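Local atomic coordinates of conserved hypothetical protein (Deinococcus radiodurans, PDB entry 2G40), a protein that may function in the utilization of L-lactate, as a homodimeric member of the LutC/YkgG family. Residues A[54-66]-A[133-145]. Residues are numbered along the deposited sequence; the frame is centred on the assembly and turned at random. Where two conformers were deposited one is given.
Sequences AEILHQFEDRILD and AVAISETGTIILD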
# COMPACT_ATOMS: atom_id res chain seq x y z
N ALA A 54 -10.81 0.53 26.44
CA ALA A 54 -9.63 -0.02 27.11
C ALA A 54 -9.20 -1.36 26.51
O ALA A 54 -8.02 -1.58 26.26
CB ALA A 54 -9.87 -0.14 28.60
N GLU A 55 -10.17 -2.25 26.29
CA GLU A 55 -9.93 -3.56 25.67
C GLU A 55 -9.41 -3.44 24.24
O GLU A 55 -8.54 -4.21 23.81
CB GLU A 55 -11.20 -4.37 25.67
CG GLU A 55 -11.65 -4.82 27.04
CD GLU A 55 -13.05 -5.39 27.03
OE1 GLU A 55 -13.93 -4.87 26.32
OE2 GLU A 55 -13.28 -6.37 27.78
N ILE A 56 -9.94 -2.46 23.51
CA ILE A 56 -9.48 -2.17 22.16
C ILE A 56 -8.00 -1.75 22.16
O ILE A 56 -7.22 -2.27 21.37
CB ILE A 56 -10.38 -1.11 21.48
CG1 ILE A 56 -11.76 -1.69 21.20
CG2 ILE A 56 -9.75 -0.62 20.18
CD1 ILE A 56 -12.77 -0.63 20.74
N LEU A 57 -7.64 -0.81 23.03
CA LEU A 57 -6.27 -0.34 23.16
C LEU A 57 -5.33 -1.49 23.52
O LEU A 57 -4.26 -1.66 22.92
CB LEU A 57 -6.19 0.77 24.22
CG LEU A 57 -6.75 2.11 23.72
CD1 LEU A 57 -6.88 3.11 24.84
CD2 LEU A 57 -5.89 2.68 22.60
N HIS A 58 -5.75 -2.30 24.48
CA HIS A 58 -4.95 -3.45 24.89
C HIS A 58 -4.82 -4.46 23.78
O HIS A 58 -3.75 -4.99 23.54
CB HIS A 58 -5.55 -4.10 26.12
CG HIS A 58 -5.41 -3.27 27.36
ND1 HIS A 58 -6.11 -3.54 28.51
CD2 HIS A 58 -4.64 -2.19 27.63
CE1 HIS A 58 -5.79 -2.65 29.44
NE2 HIS A 58 -4.88 -1.84 28.94
N GLN A 59 -5.90 -4.70 23.06
CA GLN A 59 -5.85 -5.58 21.90
C GLN A 59 -4.92 -5.09 20.79
O GLN A 59 -4.14 -5.87 20.23
CB GLN A 59 -7.26 -5.78 21.36
CG GLN A 59 -7.34 -6.67 20.14
CD GLN A 59 -8.75 -6.90 19.74
OE1 GLN A 59 -9.43 -6.00 19.25
NE2 GLN A 59 -9.21 -8.10 19.95
N PHE A 60 -4.99 -3.80 20.47
CA PHE A 60 -4.17 -3.19 19.44
C PHE A 60 -2.71 -3.37 19.84
O PHE A 60 -1.90 -3.84 19.04
CB PHE A 60 -4.51 -1.71 19.30
CG PHE A 60 -3.73 -0.98 18.24
CD1 PHE A 60 -3.74 -1.40 16.92
CD2 PHE A 60 -3.00 0.17 18.58
CE1 PHE A 60 -3.04 -0.69 15.93
CE2 PHE A 60 -2.29 0.87 17.63
CZ PHE A 60 -2.31 0.44 16.28
N GLU A 61 -2.40 -3.01 21.09
CA GLU A 61 -1.05 -3.19 21.62
C GLU A 61 -0.56 -4.63 21.42
O GLU A 61 0.54 -4.84 20.91
CB GLU A 61 -1.00 -2.83 23.11
CG GLU A 61 0.37 -3.08 23.77
CD GLU A 61 0.45 -2.57 25.21
OE1 GLU A 61 -0.60 -2.35 25.83
OE2 GLU A 61 1.57 -2.38 25.72
N ASP A 62 -1.37 -5.60 21.84
CA ASP A 62 -0.99 -7.01 21.74
C ASP A 62 -0.68 -7.39 20.30
O ASP A 62 0.26 -8.10 20.03
CB ASP A 62 -2.10 -7.93 22.22
CG ASP A 62 -2.38 -7.81 23.71
OD1 ASP A 62 -1.58 -7.17 24.41
OD2 ASP A 62 -3.39 -8.38 24.17
N ARG A 63 -1.51 -6.92 19.38
CA ARG A 63 -1.34 -7.31 17.98
C ARG A 63 -0.12 -6.64 17.37
O ARG A 63 0.57 -7.25 16.55
CB ARG A 63 -2.61 -6.99 17.16
CG ARG A 63 -3.84 -7.82 17.50
CD ARG A 63 -3.68 -9.31 17.18
NE ARG A 63 -3.08 -10.02 18.31
CZ ARG A 63 -3.72 -10.32 19.44
NH1 ARG A 63 -5.00 -9.97 19.61
NH2 ARG A 63 -3.07 -10.95 20.42
N ILE A 64 0.16 -5.40 17.77
CA ILE A 64 1.33 -4.67 17.28
C ILE A 64 2.59 -5.32 17.84
O ILE A 64 3.55 -5.51 17.12
CB ILE A 64 1.27 -3.19 17.69
CG1 ILE A 64 0.15 -2.48 16.93
CG2 ILE A 64 2.60 -2.50 17.47
CD1 ILE A 64 0.26 -2.40 15.44
N LEU A 65 2.57 -5.66 19.12
CA LEU A 65 3.71 -6.34 19.71
C LEU A 65 3.96 -7.70 19.04
O LEU A 65 5.12 -8.06 18.80
CB LEU A 65 3.56 -6.46 21.23
CG LEU A 65 3.61 -5.12 21.98
CD1 LEU A 65 3.26 -5.34 23.45
CD2 LEU A 65 4.97 -4.42 21.83
N ASP A 66 2.90 -8.44 18.71
CA ASP A 66 3.06 -9.76 18.06
C ASP A 66 3.64 -9.64 16.64
O ASP A 66 4.31 -10.56 16.18
CB ASP A 66 1.74 -10.51 17.96
CG ASP A 66 1.21 -10.96 19.31
OD1 ASP A 66 2.00 -11.04 20.27
OD2 ASP A 66 -0.01 -11.21 19.40
N ALA A 133 -4.33 6.97 8.86
CA ALA A 133 -5.74 7.24 8.63
C ALA A 133 -6.61 6.63 9.72
O ALA A 133 -7.53 7.30 10.25
CB ALA A 133 -6.17 6.73 7.27
N VAL A 134 -6.32 5.38 10.05
CA VAL A 134 -7.07 4.60 11.04
C VAL A 134 -6.25 3.39 11.42
O VAL A 134 -5.35 2.97 10.68
CB VAL A 134 -8.47 4.19 10.50
CG1 VAL A 134 -8.34 3.17 9.38
CG2 VAL A 134 -9.37 3.69 11.65
N ALA A 135 -6.52 2.84 12.60
CA ALA A 135 -5.90 1.59 13.00
C ALA A 135 -6.99 0.67 13.48
O ALA A 135 -8.00 1.11 13.99
CB ALA A 135 -4.89 1.80 14.12
N ILE A 136 -6.75 -0.62 13.30
CA ILE A 136 -7.72 -1.65 13.66
C ILE A 136 -7.11 -2.56 14.71
O ILE A 136 -6.05 -3.19 14.50
CB ILE A 136 -8.13 -2.46 12.44
CG1 ILE A 136 -8.73 -1.55 11.36
CG2 ILE A 136 -9.12 -3.53 12.84
CD1 ILE A 136 -8.55 -2.13 9.97
N SER A 137 -7.78 -2.64 15.85
CA SER A 137 -7.26 -3.39 16.97
C SER A 137 -7.22 -4.89 16.72
O SER A 137 -6.24 -5.54 17.07
CB SER A 137 -8.01 -3.08 18.25
OG SER A 137 -9.31 -3.65 18.30
N GLU A 138 -8.27 -5.44 16.10
CA GLU A 138 -8.39 -6.90 15.99
C GLU A 138 -7.25 -7.55 15.21
O GLU A 138 -6.83 -8.66 15.52
CB GLU A 138 -9.76 -7.33 15.43
CG GLU A 138 -10.05 -6.98 13.98
CD GLU A 138 -11.36 -7.57 13.48
OE1 GLU A 138 -11.85 -8.55 14.08
OE2 GLU A 138 -11.91 -7.07 12.47
N THR A 139 -6.74 -6.82 14.21
CA THR A 139 -5.68 -7.33 13.35
C THR A 139 -4.37 -6.57 13.51
O THR A 139 -3.41 -6.88 12.85
CB THR A 139 -6.13 -7.32 11.89
OG1 THR A 139 -6.58 -6.02 11.53
CG2 THR A 139 -7.24 -8.31 11.68
N GLY A 140 -4.33 -5.58 14.40
CA GLY A 140 -3.12 -4.78 14.58
C GLY A 140 -2.75 -4.11 13.28
O GLY A 140 -1.57 -4.13 12.86
N THR A 141 -3.75 -3.57 12.60
CA THR A 141 -3.55 -2.94 11.29
C THR A 141 -3.48 -1.45 11.39
O THR A 141 -4.28 -0.83 12.08
CB THR A 141 -4.73 -3.25 10.34
OG1 THR A 141 -4.80 -4.66 10.13
CG2 THR A 141 -4.56 -2.54 8.97
N ILE A 142 -2.53 -0.87 10.66
CA ILE A 142 -2.50 0.54 10.52
C ILE A 142 -2.72 0.81 9.03
O ILE A 142 -2.05 0.24 8.16
CB ILE A 142 -1.18 1.14 11.01
CG1 ILE A 142 -1.05 0.96 12.52
CG2 ILE A 142 -1.13 2.60 10.64
CD1 ILE A 142 0.35 1.18 13.04
N ILE A 143 -3.70 1.65 8.76
CA ILE A 143 -3.97 2.07 7.39
C ILE A 143 -3.49 3.50 7.17
O ILE A 143 -3.83 4.41 7.93
CB ILE A 143 -5.45 2.02 7.05
CG1 ILE A 143 -6.01 0.61 7.26
CG2 ILE A 143 -5.67 2.51 5.58
CD1 ILE A 143 -7.55 0.50 7.17
N LEU A 144 -2.69 3.65 6.13
CA LEU A 144 -2.28 4.93 5.63
C LEU A 144 -3.08 5.25 4.39
O LEU A 144 -3.22 4.41 3.50
CB LEU A 144 -0.82 4.91 5.24
CG LEU A 144 0.21 4.39 6.24
CD1 LEU A 144 1.59 4.75 5.70
CD2 LEU A 144 0.02 4.94 7.65
N ASP A 145 -3.50 6.51 4.30
CA ASP A 145 -4.12 7.03 3.09
C ASP A 145 -3.32 8.15 2.44
O ASP A 145 -3.79 8.78 1.51
CB ASP A 145 -5.60 7.43 3.31
CG ASP A 145 -5.76 8.64 4.22
OD1 ASP A 145 -4.77 9.17 4.74
OD2 ASP A 145 -6.92 9.04 4.43
O HOH W 1 -7.21 -10.33 17.37
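Gln59 and Ser137 meet through two torsions: Gln59 sends CG away from its own amide nitrogen (chi1 180°) on an extended chain, while OG of Ser137 sits between its own N and carbonyl carbon (chi1 74°). The hydroxyl then donates to Gln59 OE1 over 2.5 Å between OG and OE1, in the carbonyl plane and on a lone pair. An alanine at Gln59 is likely to deprive that hydroxyl of this acceptor and to remove the CG contact with Ser137 O. Ser137 OG also makes a weak bond to Gln173 O. The next residue, Phe60, shows how a helix can pack against the turn end of a beta hairpin. Its ring lies against both strands, CE1 of Phe60 3.6 Å from Ala135 CB, and Ile142 CG1 meets the ring edge in plane, 4.0 Å from CZ. Ile64 CG1 lies over one face, offset toward the rim, and Ile64 CD1 goes on to the carbonyl of Gly140. At Gly140 the packing is tight: Arg63 CB lies 3.4 Å from its CA, where any side chain would collide, and the positive phi of this G1 beta bulge suits glycine as well. The arginine bends away, its guanidinium forming a salt bridge with Asp66 OD2, which lies in the guanidinium plane 3.2 Å from Arg63 NH2, while a water joins NH1, weakly, to Glu138 O. Helix 54-66 thus lies across the turn joining strands 134-136 and 141-144, nearly perpendicular to the latter (89°), with Phe60 and Ile56 also touching Ile171 of strand 171-172 and Ile64 touching Tyr71 of strand 70-74.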